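Local coordinates for beta-1,3-1,4-glucanase (Caldicellulosiruptor sp. F32, PDB 5H4R), which probably hydrolyses mixed-linkage beta-1,3-1,4-glucans such as lichenan, as a family 5 glycoside hydrolase whose active-site cleft also binds cellotetraose, at residues A[346-349]-A[350-353]; A[385-388]-A[389-393]. The protein carries 1 engineered substitution. All blocks are in the same frame, centred on the assembly; numbering follows the deposited sequence.

Contact 1: A[346-349]-A[350-353]; sequences YVRA and ARAR
R353 reaches back over the last turn of helix 336-352 and gives NH1 to the carbonyl oxygen of A349, 2.9 Å from NH1 to A349 O. The oxygen lies at the edge of the guanidinium and in its plane, but NH1 meets the carbonyl at a bent C=O...N angle of 111°, tilted from its plane. CG of R353 stands anti to its own carbonyl carbon (chi1 -68°), and the chain runs extended to NE, which brings NH1 alongside the A349 methyl, 3.6 Å from NH1 to A349 CB. On another side of the helix the guanidinium of R348 lies flat over the A352 methyl, A352 CB 3.8 Å above the centre of its plane, while R348 NH1 meets CG of R351 obliquely at 3.8 Å. Further out, R353 NE makes a salt bridge with D309 of helix 298-316, R348 NH2 bonds to I30 O, and R351 NE bonds to A395 O. Helix 336-352 is the connection of the beta-alpha-beta unit between barrel strands 322-327 and 356-361. Shortening R353 to an alanine would remove the guanidinium, which is likely to cost D309 this salt bridge and A349 O its side-chain donor. R353 thus ties a carbonyl of the helix's last turn to a carboxylate of the neighbouring helix, and its buried charge is probably balanced by D309.

Contact 2: A[385-388]-A[389-393]; sequences PEIV and SAMMK
V388 and M392 lie side by side on helix 385-395, pointing the same way: CG1 of V388 is anti to the backbone N (chi1 176°), and the M392 chain bends at chi2 (-58°). The bend carries the terminal methyl back along the helix, 4.0 Å from M392 CE to V388 CG1. At its root the same side chain is tight against the main chain, with M392 CG 3.2 Å from V388 O. M391 bends later, at chi3, and its methyl closes loosely on I387, 4.3 Å from M391 CE to I387 CG2; its CG rests 3.4 Å from I387 O. Both pairs are four residues apart, the spacing at which side chains of successive helical turns come together. The main chain repeats this spacing, S389 bonding to P385, A390 to E386, M391 to I387 and M392 to V388. I387 and M391 both reach W359 of strand 356-361, and M391 also touches A343 of helix 336-352; M392 packs on I49 and F94. E386 forms a salt bridge with R22 while its chain touches L336 and V340 of helix 336-352; K393, exposed, pairs with E27. Proline in the first turn has no backbone N-H to offer, and P385 opens the helix there. With I387 and M391 on the eighth strand and E386 and K393 paired with residues near the start of the modelled chain, this amphipathic helix is the C-terminal outer helix of the TIM barrel, packed beside its eighth strand.

In the fold
Contact 1 comes first along the chain, in the last turns of helix 336-352, and contact 2 follows in helix 385-395, close to the C-terminus; their centres are 14 Å apart. Between them the chain passes through strand 356-361, the eighth of the parallel barrel, and the small hairpin of strands 375-376 and 381-382. The two helices pack against each other on the outside of the barrel, where V347 CG1 meets M391 O at 3.7 Å, and both place side chains on the eighth strand. The contacts therefore belong to the helical layer that surrounds the TIM barrel, next to a strand whose W360 lines the glycan pocket.

Contact 1: A[346-349]-A[350-353]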
loop_
_atom_site.group_PDB
_atom_site.type_symbol
_atom_site.label_atom_id
_atom_site.label_comp_id
_atom_site.label_asym_id
_atom_site.label_seq_id
_atom_site.Cartn_x
_atom_site.Cartn_y
_atom_site.Cartn_z
ATOM N N TYR A 346 -15.230 4.563 -5.496
ATOM C CA TYR A 346 -13.962 4.864 -4.852
ATOM C C TYR A 346 -12.903 5.205 -5.896
ATOM O O TYR A 346 -12.209 6.221 -5.782
ATOM C CB TYR A 346 -13.550 3.678 -3.999
ATOM C CG TYR A 346 -12.425 3.915 -3.034
ATOM C CD1 TYR A 346 -11.112 4.053 -3.483
ATOM C CD2 TYR A 346 -12.648 3.918 -1.672
ATOM C CE1 TYR A 346 -10.067 4.230 -2.583
ATOM C CE2 TYR A 346 -11.603 4.110 -0.767
ATOM C CZ TYR A 346 -10.327 4.263 -1.241
ATOM O OH TYR A 346 -9.289 4.419 -0.357
ATOM N N VAL A 347 -12.802 4.385 -6.950
ATOM C CA VAL A 347 -11.803 4.628 -7.991
ATOM C C VAL A 347 -12.097 5.932 -8.747
ATOM O O VAL A 347 -11.183 6.716 -9.031
ATOM C CB VAL A 347 -11.716 3.415 -8.934
ATOM C CG1 VAL A 347 -10.857 3.742 -10.163
ATOM C CG2 VAL A 347 -11.124 2.256 -8.199
ATOM N N ARG A 348 -13.358 6.205 -9.086
ATOM C CA ARG A 348 -13.639 7.467 -9.781
ATOM C C ARG A 348 -13.397 8.681 -8.882
ATOM O O ARG A 348 -12.835 9.697 -9.326
ATOM C CB ARG A 348 -15.075 7.489 -10.293
ATOM C CG ARG A 348 -15.484 8.822 -10.964
ATOM C CD ARG A 348 -14.597 9.197 -12.131
ATOM N NE ARG A 348 -14.757 10.609 -12.483
ATOM C CZ ARG A 348 -13.838 11.335 -13.126
ATOM N NH1 ARG A 348 -12.689 10.796 -13.495
ATOM N NH2 ARG A 348 -14.065 12.619 -13.390
ATOM N N ALA A 349 -13.846 8.609 -7.628
ATOM C CA ALA A 349 -13.596 9.704 -6.697
ATOM C C ALA A 349 -12.107 10.018 -6.622
ATOM O O ALA A 349 -11.700 11.184 -6.595
ATOM C CB ALA A 349 -14.142 9.365 -5.318
ATOM N N ALA A 350 -11.277 8.988 -6.558
ATOM C CA ALA A 350 -9.836 9.196 -6.509
ATOM C C ALA A 350 -9.322 9.795 -7.816
ATOM O O ALA A 350 -8.558 10.777 -7.818
ATOM C CB ALA A 350 -9.154 7.861 -6.220
ATOM N N ARG A 351 -9.726 9.222 -8.941
ATOM C CA ARG A 351 -9.197 9.682 -10.217
ATOM C C ARG A 351 -9.599 11.115 -10.486
ATOM O O ARG A 351 -8.826 11.885 -11.061
ATOM C CB ARG A 351 -9.671 8.790 -11.373
ATOM C CG ARG A 351 -9.274 9.308 -12.771
ATOM C CD ARG A 351 -7.738 9.440 -12.956
ATOM N NE ARG A 351 -7.156 8.122 -12.768
ATOM C CZ ARG A 351 -6.105 7.830 -12.018
ATOM N NH1 ARG A 351 -5.389 8.780 -11.406
ATOM N NH2 ARG A 351 -5.742 6.558 -11.921
ATOM N N ALA A 352 -10.817 11.491 -10.096
ATOM C CA ALA A 352 -11.265 12.866 -10.271
ATOM C C ALA A 352 -10.382 13.850 -9.504
ATOM O O ALA A 352 -10.337 15.034 -9.846
ATOM C CB ALA A 352 -12.716 13.012 -9.797
ATOM N N ARG A 353 -9.707 13.378 -8.463
ATOM C CA ARG A 353 -8.815 14.182 -7.643
ATOM C C ARG A 353 -7.347 13.881 -7.922
ATOM O O ARG A 353 -6.481 14.304 -7.159
ATOM C CB ARG A 353 -9.142 13.951 -6.173
ATOM C CG ARG A 353 -10.516 14.522 -5.791
ATOM C CD ARG A 353 -10.964 13.910 -4.505
ATOM N NE ARG A 353 -12.247 14.407 -3.999
ATOM C CZ ARG A 353 -13.436 13.896 -4.312
ATOM N NH1 ARG A 353 -13.546 12.888 -5.165
ATOM N NH2 ARG A 353 -14.537 14.397 -3.776
#

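Contact 2: A[385-388]-A[389-393]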
loop_
_atom_site.group_PDB
_atom_site.type_symbol
_atom_site.label_atom_id
_atom_site.label_comp_id
_atom_site.label_asym_id
_atom_site.label_seq_id
_atom_site.Cartn_x
_atom_site.Cartn_y
_atom_site.Cartn_z
ATOM N N PRO A 385 -15.201 -10.777 -11.150
ATOM C CA PRO A 385 -14.869 -9.929 -12.307
ATOM C C PRO A 385 -15.676 -8.639 -12.336
ATOM O O PRO A 385 -15.222 -7.639 -12.916
ATOM C CB PRO A 385 -15.186 -10.831 -13.501
ATOM C CG PRO A 385 -16.201 -11.804 -12.987
ATOM C CD PRO A 385 -15.843 -12.038 -11.534
ATOM N N GLU A 386 -16.855 -8.627 -11.716
ATOM C CA GLU A 386 -17.676 -7.421 -11.687
ATOM C C GLU A 386 -16.992 -6.294 -10.921
ATOM O O GLU A 386 -17.138 -5.117 -11.275
ATOM C CB GLU A 386 -19.026 -7.725 -11.068
ATOM C CG GLU A 386 -19.804 -8.841 -11.800
ATOM C CD GLU A 386 -19.541 -10.262 -11.286
ATOM O OE1 GLU A 386 -18.626 -10.502 -10.458
ATOM O OE2 GLU A 386 -20.298 -11.154 -11.744
ATOM N N ILE A 387 -16.295 -6.627 -9.832
ATOM C CA ILE A 387 -15.570 -5.617 -9.069
ATOM C C ILE A 387 -14.414 -5.090 -9.901
ATOM O O ILE A 387 -14.156 -3.886 -9.944
ATOM C CB ILE A 387 -15.090 -6.190 -7.720
ATOM C CG1 ILE A 387 -16.282 -6.550 -6.819
ATOM C CG2 ILE A 387 -14.165 -5.215 -7.012
ATOM C CD1 ILE A 387 -15.931 -7.201 -5.465
ATOM N N VAL A 388 -13.690 -5.986 -10.575
ATOM C CA VAL A 388 -12.574 -5.561 -11.416
ATOM C C VAL A 388 -13.080 -4.645 -12.521
ATOM O O VAL A 388 -12.551 -3.551 -12.732
ATOM C CB VAL A 388 -11.823 -6.777 -11.979
ATOM C CG1 VAL A 388 -10.729 -6.332 -12.933
ATOM C CG2 VAL A 388 -11.215 -7.605 -10.834
ATOM N N SER A 389 -14.153 -5.057 -13.200
ATOM C CA SER A 389 -14.694 -4.257 -14.293
ATOM C C SER A 389 -15.189 -2.910 -13.797
ATOM O O SER A 389 -15.078 -1.897 -14.510
ATOM C CB SER A 389 -15.831 -5.006 -14.979
ATOM O OG SER A 389 -15.324 -6.120 -15.664
ATOM N N ALA A 390 -15.758 -2.885 -12.594
ATOM C CA ALA A 390 -16.225 -1.630 -12.010
ATOM C C ALA A 390 -15.072 -0.653 -11.836
ATOM O O ALA A 390 -15.209 0.544 -12.126
ATOM C CB ALA A 390 -16.902 -1.898 -10.663
ATOM N N MET A 391 -13.925 -1.151 -11.376
ATOM C CA MET A 391 -12.764 -0.296 -11.200
ATOM C C MET A 391 -12.215 0.128 -12.547
ATOM O O MET A 391 -11.834 1.286 -12.731
ATOM C CB MET A 391 -11.712 -1.019 -10.370
ATOM C CG MET A 391 -12.216 -1.310 -8.969
ATOM S SD MET A 391 -10.923 -1.841 -7.867
ATOM C CE MET A 391 -10.571 -3.489 -8.508
ATOM N N MET A 392 -12.166 -0.796 -13.505
ATOM C CA MET A 392 -11.518 -0.469 -14.770
ATOM C C MET A 392 -12.290 0.591 -15.536
ATOM O O MET A 392 -11.694 1.346 -16.321
ATOM C CB MET A 392 -11.359 -1.728 -15.605
ATOM C CG MET A 392 -10.449 -2.727 -14.993
ATOM S SD MET A 392 -8.801 -2.037 -14.700
ATOM C CE MET A 392 -8.213 -3.262 -13.528
ATOM N N LYS A 393 -13.611 0.643 -15.338
ATOM C CA LYS A 393 -14.443 1.634 -16.006
ATOM C C LYS A 393 -14.001 3.053 -15.690
ATOM O O LYS A 393 -14.110 3.935 -16.548
ATOM C CB LYS A 393 -15.899 1.435 -15.601
ATOM C CG LYS A 393 -16.877 2.374 -16.284
ATOM C CD LYS A 393 -18.313 1.992 -15.924
ATOM C CE LYS A 393 -19.337 2.959 -16.519
ATOM N NZ LYS A 393 -19.294 2.964 -18.001
#